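Local coordinates for protein 2-polyprenyl-6-methoxyphenol hydroxylase-like FAD-dependent oxidoreductase (Streptomyces sp. NRRL 11266, PDB 6UI5) that is a flavoprotein that binds flavin-adenine dinucleotide and belongs to the aromatic-ring hydroxylase-like family of FAD-dependent oxidoreductases, at residues 307-312 against 467-472; 272-277 against 325-330. All blocks are in the same frame, centred on the assembly; numbering follows the deposited sequence.

The two contacts lie with their centres about 15 Å apart and meet through consecutive helices, 295-316 and 325-346. Along the chain the segments alternate: 272-277, 307-312, 325-330, then 467-472. Contact 2 stays within the FAD-binding part, joining the loop between strands 257-271 and 279-281 to the start of helix 325-346. Contact 1 reaches from that part to the C-terminal one, setting helix 295-316 against the turn after strand 465-468. Lys-310 ties them directly: Lys-310 NZ forms a salt bridge with Glu-330 OE2 at 2.8 Å. The helix pair therefore connects the loop of contact 2, in the FAD-binding part, with the thioredoxin-like C-terminal part.

Contact 1 (307-312 against 467-472); sequences LGWKIA and LLRPDG
Trp-309 lays one face of its indole against Pro-470. The evidence for a CH-pi contact is Pro-470 CD standing 3.7 Å from the centroid of the Trp-309 six-membered ring, only 5° off the ring normal. Pro-470 CG comes in beside it, 3.5 Å from Trp-309 CE3, while Pro-470 CB lies nearest Trp-309 CG, on the five-membered ring. On the opposite face Lys-310 CG sits 3.6 Å above the ring plane, so the indole is held between a proline and an aliphatic chain. Trp-309 CG lies between its backbone N and carbonyl carbon (chi1 89°), at a kink in helix 295-316.

The ring nitrogen supplies the one hydrogen bond across the contact, a weak one: Trp-309 NE1 to Asp-471 OD2 at 3.2 Å, with the carboxylate plane turned 78° from the indole. That carboxylate is gripped side-on by Arg-469, NE to OD1 and NH2 to OD2, the latter pair 2.5 Å apart and using the syn lone pair of OD2. A bend at chi3 folds the Arg-469 chain back to Asp-471. Trp-309 CZ2 lies over one guanidinium face, near its rim, but the two planes are steeply inclined, so this is no parallel stack. Lys-310 NZ lies 4.3 Å from Arg-469 NH2; these like charges are probably offset by Glu-330, which pairs with both residues, and Lys-310 NZ also bonds Asn-306 and Ser-326.

Arg-469 to Gly-472 form a type I beta turn, closed by Gly-472 N to Arg-469 O. It links strands 465-468 and 474-477 as a beta hairpin of the thioredoxin-like C-terminal part, docked here on a helix of the FAD-binding part.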
loop_
_atom_site.group_PDB
_atom_site.type_symbol
_atom_site.label_atom_id
_atom_site.label_comp_id
_atom_site.label_asym_id
_atom_site.label_seq_id
_atom_site.Cartn_x
_atom_site.Cartn_y
_atom_site.Cartn_z
ATOM N N LEU A 307 -9.073 6.929 28.391
ATOM C CA LEU A 307 -10.356 6.850 29.093
ATOM C C LEU A 307 -10.257 7.257 30.558
ATOM O O LEU A 307 -11.196 7.861 31.094
ATOM C CB LEU A 307 -10.936 5.446 28.986
ATOM C CG LEU A 307 -12.191 5.235 29.811
ATOM C CD1 LEU A 307 -13.263 6.140 29.278
ATOM C CD2 LEU A 307 -12.634 3.772 29.770
ATOM N N GLY A 308 -9.155 6.939 31.231
ATOM C CA GLY A 308 -8.966 7.487 32.558
ATOM C C GLY A 308 -8.561 8.946 32.451
ATOM O O GLY A 308 -7.515 9.275 31.858
ATOM N N TRP A 309 -9.425 9.803 33.010
ATOM C CA TRP A 309 -9.396 11.273 33.047
ATOM C C TRP A 309 -10.747 11.724 32.504
ATOM O O TRP A 309 -11.464 12.477 33.177
ATOM C CB TRP A 309 -8.190 11.931 32.333
ATOM C CG TRP A 309 -8.275 12.292 30.809
ATOM C CD1 TRP A 309 -7.678 11.627 29.778
ATOM C CD2 TRP A 309 -8.946 13.419 30.212
ATOM N NE1 TRP A 309 -7.964 12.236 28.568
ATOM C CE2 TRP A 309 -8.735 13.343 28.810
ATOM C CE3 TRP A 309 -9.702 14.482 30.723
ATOM C CZ2 TRP A 309 -9.263 14.289 27.913
ATOM C CZ3 TRP A 309 -10.223 15.433 29.827
ATOM C CH2 TRP A 309 -9.995 15.324 28.441
ATOM N N LYS A 310 -11.183 11.169 31.372
ATOM C CA LYS A 310 -12.553 11.440 30.947
ATOM C C LYS A 310 -13.561 10.916 31.963
ATOM O O LYS A 310 -14.435 11.668 32.417
ATOM C CB LYS A 310 -12.800 10.862 29.569
ATOM C CG LYS A 310 -11.697 11.266 28.636
ATOM C CD LYS A 310 -12.116 11.186 27.213
ATOM C CE LYS A 310 -10.898 11.338 26.371
ATOM N NZ LYS A 310 -11.177 10.977 24.966
ATOM N N ILE A 311 -13.446 9.638 32.362
ATOM C CA ILE A 311 -14.300 9.140 33.436
ATOM C C ILE A 311 -14.098 9.973 34.694
ATOM O O ILE A 311 -15.067 10.364 35.365
ATOM C CB ILE A 311 -14.040 7.647 33.730
ATOM C CG1 ILE A 311 -14.841 6.742 32.819
ATOM C CG2 ILE A 311 -14.481 7.340 35.151
ATOM C CD1 ILE A 311 -14.572 5.302 33.069
ATOM N N ALA A 312 -12.836 10.256 35.045
ATOM C CA ALA A 312 -12.608 11.027 36.270
ATOM C C ALA A 312 -13.282 12.391 36.189
ATOM O O ALA A 312 -13.917 12.840 37.154
ATOM C CB ALA A 312 -11.115 11.187 36.546
ATOM N N LEU A 467 -1.225 23.782 24.892
ATOM C CA LEU A 467 -2.138 23.237 25.886
ATOM C C LEU A 467 -2.215 21.721 25.723
ATOM O O LEU A 467 -2.496 21.225 24.623
ATOM C CB LEU A 467 -3.518 23.863 25.756
ATOM C CG LEU A 467 -4.631 23.334 26.652
ATOM C CD1 LEU A 467 -4.519 23.833 28.123
ATOM C CD2 LEU A 467 -6.007 23.686 26.013
ATOM N N LEU A 468 -1.932 20.988 26.799
ATOM C CA LEU A 468 -1.963 19.526 26.753
ATOM C C LEU A 468 -3.168 19.033 27.525
ATOM O O LEU A 468 -3.407 19.465 28.662
ATOM C CB LEU A 468 -0.698 18.911 27.342
ATOM C CG LEU A 468 0.609 19.491 26.816
ATOM C CD1 LEU A 468 1.793 18.946 27.654
ATOM C CD2 LEU A 468 0.791 19.201 25.322
ATOM N N ARG A 469 -3.939 18.163 26.896
ATOM C CA ARG A 469 -4.945 17.410 27.628
ATOM C C ARG A 469 -4.308 16.406 28.593
ATOM O O ARG A 469 -3.134 16.042 28.453
ATOM C CB ARG A 469 -5.872 16.678 26.668
ATOM C CG ARG A 469 -6.209 17.461 25.390
ATOM C CD ARG A 469 -7.331 16.740 24.691
ATOM N NE ARG A 469 -7.131 15.272 24.714
ATOM C CZ ARG A 469 -7.807 14.400 23.969
ATOM N NH1 ARG A 469 -8.779 14.811 23.128
ATOM N NH2 ARG A 469 -7.527 13.105 24.070
ATOM N N PRO A 470 -5.063 15.977 29.610
ATOM C CA PRO A 470 -4.477 15.098 30.633
ATOM C C PRO A 470 -3.837 13.833 30.078
ATOM O O PRO A 470 -2.984 13.252 30.752
ATOM C CB PRO A 470 -5.668 14.774 31.547
ATOM C CG PRO A 470 -6.574 15.951 31.410
ATOM C CD PRO A 470 -6.443 16.381 29.964
ATOM N N ASP A 471 -4.197 13.401 28.873
ATOM C CA ASP A 471 -3.535 12.273 28.256
ATOM C C ASP A 471 -2.335 12.677 27.398
ATOM O O ASP A 471 -1.864 11.872 26.591
ATOM C CB ASP A 471 -4.548 11.471 27.442
ATOM C CG ASP A 471 -5.263 12.305 26.404
ATOM O OD1 ASP A 471 -4.812 13.433 26.121
ATOM O OD2 ASP A 471 -6.261 11.804 25.834
ATOM N N GLY A 472 -1.835 13.898 27.551
ATOM C CA GLY A 472 -0.668 14.364 26.822
ATOM C C GLY A 472 -0.915 14.952 25.441
ATOM O O GLY A 472 0.045 15.430 24.810
#

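Contact 2 (272-277 against 325-330); sequences EQYRKG and DSYHVE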
loop_
_atom_site.group_PDB
_atom_site.type_symbol
_atom_site.label_atom_id
_atom_site.label_comp_id
_atom_site.label_asym_id
_atom_site.label_seq_id
_atom_site.Cartn_x
_atom_site.Cartn_y
_atom_site.Cartn_z
ATOM N N GLU A 272 -17.200 -2.902 17.552
ATOM C CA GLU A 272 -17.911 -1.856 16.817
ATOM C C GLU A 272 -18.128 -0.601 17.660
ATOM O O GLU A 272 -18.107 0.512 17.130
ATOM C CB GLU A 272 -19.250 -2.397 16.331
ATOM C CG GLU A 272 -20.018 -1.418 15.490
ATOM C CD GLU A 272 -21.458 -1.828 15.281
ATOM O OE1 GLU A 272 -21.740 -3.051 15.256
ATOM O OE2 GLU A 272 -22.304 -0.916 15.141
ATOM N N GLN A 273 -18.325 -0.760 18.962
ATOM C CA GLN A 273 -18.591 0.338 19.883
ATOM C C GLN A 273 -17.731 0.092 21.116
ATOM O O GLN A 273 -17.975 -0.880 21.836
ATOM C CB GLN A 273 -20.082 0.398 20.262
ATOM C CG GLN A 273 -20.999 0.694 19.106
ATOM C CD GLN A 273 -20.689 2.049 18.468
ATOM O OE1 GLN A 273 -20.278 2.991 19.153
ATOM N NE2 GLN A 273 -20.869 2.144 17.150
ATOM N N TYR A 274 -16.722 0.941 21.372
ATOM C CA TYR A 274 -15.966 0.730 22.603
ATOM C C TYR A 274 -16.732 1.207 23.819
ATOM O O TYR A 274 -16.198 1.125 24.934
ATOM C CB TYR A 274 -14.602 1.430 22.607
ATOM C CG TYR A 274 -13.567 0.980 21.597
ATOM C CD1 TYR A 274 -13.903 0.174 20.526
ATOM C CD2 TYR A 274 -12.238 1.375 21.723
ATOM C CE1 TYR A 274 -12.955 -0.217 19.596
ATOM C CE2 TYR A 274 -11.275 0.986 20.788
ATOM C CZ TYR A 274 -11.649 0.200 19.721
ATOM O OH TYR A 274 -10.720 -0.183 18.768
ATOM N N ARG A 275 -17.956 1.703 23.631
ATOM C CA ARG A 275 -18.761 2.205 24.736
ATOM C C ARG A 275 -20.229 1.887 24.500
ATOM O O ARG A 275 -20.735 2.071 23.393
ATOM C CB ARG A 275 -18.600 3.718 24.894
ATOM C CG ARG A 275 -19.512 4.260 25.955
ATOM C CD ARG A 275 -19.923 5.708 25.744
ATOM N NE ARG A 275 -20.690 6.127 26.913
ATOM C CZ ARG A 275 -21.080 7.369 27.170
ATOM N NH1 ARG A 275 -20.792 8.360 26.332
ATOM N NH2 ARG A 275 -21.763 7.618 28.278
ATOM N N LYS A 276 -20.921 1.429 25.546
ATOM C CA LYS A 276 -22.367 1.306 25.504
ATOM C C LYS A 276 -22.933 1.880 26.806
ATOM O O LYS A 276 -23.440 1.159 27.645
ATOM C CB LYS A 276 -22.817 -0.141 25.272
ATOM C CG LYS A 276 -24.343 -0.306 25.185
ATOM C CD LYS A 276 -24.815 -1.659 24.615
ATOM C CE LYS A 276 -24.008 -2.083 23.378
ATOM N NZ LYS A 276 -24.221 -1.376 22.061
ATOM N N GLY A 277 -22.823 3.199 26.973
ATOM C CA GLY A 277 -23.409 3.918 28.091
ATOM C C GLY A 277 -23.195 3.287 29.452
ATOM O O GLY A 277 -23.920 2.364 29.823
ATOM N N ASP A 325 -17.930 10.433 24.968
ATOM C CA ASP A 325 -18.178 9.874 23.648
ATOM C C ASP A 325 -16.955 9.997 22.764
ATOM O O ASP A 325 -16.888 9.339 21.717
ATOM C CB ASP A 325 -19.396 10.537 23.003
ATOM C CG ASP A 325 -20.718 10.016 23.573
ATOM O OD1 ASP A 325 -20.809 8.822 23.954
ATOM O OD2 ASP A 325 -21.677 10.811 23.641
ATOM N N SER A 326 -15.994 10.838 23.153
ATOM C CA SER A 326 -14.758 10.947 22.399
ATOM C C SER A 326 -13.837 9.777 22.683
ATOM O O SER A 326 -12.894 9.542 21.911
ATOM C CB SER A 326 -14.036 12.261 22.709
ATOM O OG SER A 326 -13.342 12.200 23.950
ATOM N N TYR A 327 -14.086 9.040 23.772
ATOM C CA TYR A 327 -13.363 7.788 23.965
ATOM C C TYR A 327 -13.525 6.898 22.739
ATOM O O TYR A 327 -12.541 6.578 22.058
ATOM C CB TYR A 327 -13.837 7.080 25.222
ATOM C CG TYR A 327 -13.231 5.706 25.367
ATOM C CD1 TYR A 327 -11.886 5.556 25.669
ATOM C CD2 TYR A 327 -14.003 4.561 25.194
ATOM C CE1 TYR A 327 -11.321 4.318 25.792
ATOM C CE2 TYR A 327 -13.448 3.312 25.332
ATOM C CZ TYR A 327 -12.107 3.200 25.626
ATOM O OH TYR A 327 -11.523 1.973 25.750
ATOM N N HIS A 328 -14.775 6.538 22.395
ATOM C CA HIS A 328 -14.962 5.708 21.209
ATOM C C HIS A 328 -14.364 6.359 19.960
ATOM O O HIS A 328 -13.663 5.702 19.178
ATOM C CB HIS A 328 -16.432 5.394 20.943
ATOM C CG HIS A 328 -16.634 4.703 19.624
ATOM N ND1 HIS A 328 -16.600 3.328 19.490
ATOM C CD2 HIS A 328 -16.769 5.200 18.365
ATOM C CE1 HIS A 328 -16.759 3.009 18.213
ATOM N NE2 HIS A 328 -16.861 4.126 17.509
ATOM N N VAL A 329 -14.670 7.639 19.722
ATOM C CA VAL A 329 -14.207 8.269 18.487
ATOM C C VAL A 329 -12.699 8.149 18.362
ATOM O O VAL A 329 -12.167 7.690 17.343
ATOM C CB VAL A 329 -14.635 9.738 18.433
ATOM C CG1 VAL A 329 -14.122 10.353 17.129
ATOM C CG2 VAL A 329 -16.124 9.839 18.551
ATOM N N GLU A 330 -11.993 8.563 19.407
ATOM C CA GLU A 330 -10.544 8.601 19.345
ATOM C C GLU A 330 -9.965 7.202 19.303
ATOM O O GLU A 330 -9.049 6.934 18.518
ATOM C CB GLU A 330 -9.999 9.383 20.540
ATOM C CG GLU A 330 -9.956 10.865 20.262
ATOM C CD GLU A 330 -10.038 11.708 21.520
ATOM O OE1 GLU A 330 -10.466 12.878 21.414
ATOM O OE2 GLU A 330 -9.664 11.213 22.605
#
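Arg-275 and Asp-325 form the salt bridge of this contact. Arg-275 NH1 lies 2.4 Å from Asp-325 OD1, too short to be trusted, and the N-H...O is strongly bent; the bond length is doubtful, while the salt bridge as such stands. Asp-325 OD1 approaches the guanidinium at its edge, near the plane, although the two flat groups are not coplanar. Arg-275 reaches it with a chain extended from CG to NE.

The second polar link joins backbone to side chain. Tyr-274 N donates to His-328 ND1 at 3.0 Å, with an N-H...N angle of 164° and the donor close to the imidazole plane. ND1 therefore acts as acceptor here. CG of His-328 is anti to the backbone N (chi1 172°), which carries the ring out from the helix to the loop. His-328 CE1 lies 3.0 Å from Glu-272 O at the ring's edge, and Gln-273 OE1 stands over one face, 3.6 Å from His-328 CE1, its amide nearly parallel to the ring.

Packing spreads outward from this imidazole. Its edge is directed at the face of Tyr-274 in an offset edge-to-face pair, centroids 5.8 Å apart and planes at 83°. Tyr-274 CB also touches Tyr-327 CE2 at 3.5 Å, the two side chains crossing at about a right angle. The phenol ends are secured elsewhere: Tyr-274 OH bonds Asn-270 OD1, and Tyr-327 OH bonds the carbonyl of Ile-281. His-332, one turn farther along helix 325-346, meets both the Tyr-274 and His-328 rings.

The contact packs helix 325-346 against the connection from the antiparallel sheet to edge strand 279-281 of the parallel sheet, within a Rossmann-type FAD-binding fold; the Tyr-327 side chain lies about 9 Å from the flavin-adenine dinucleotide.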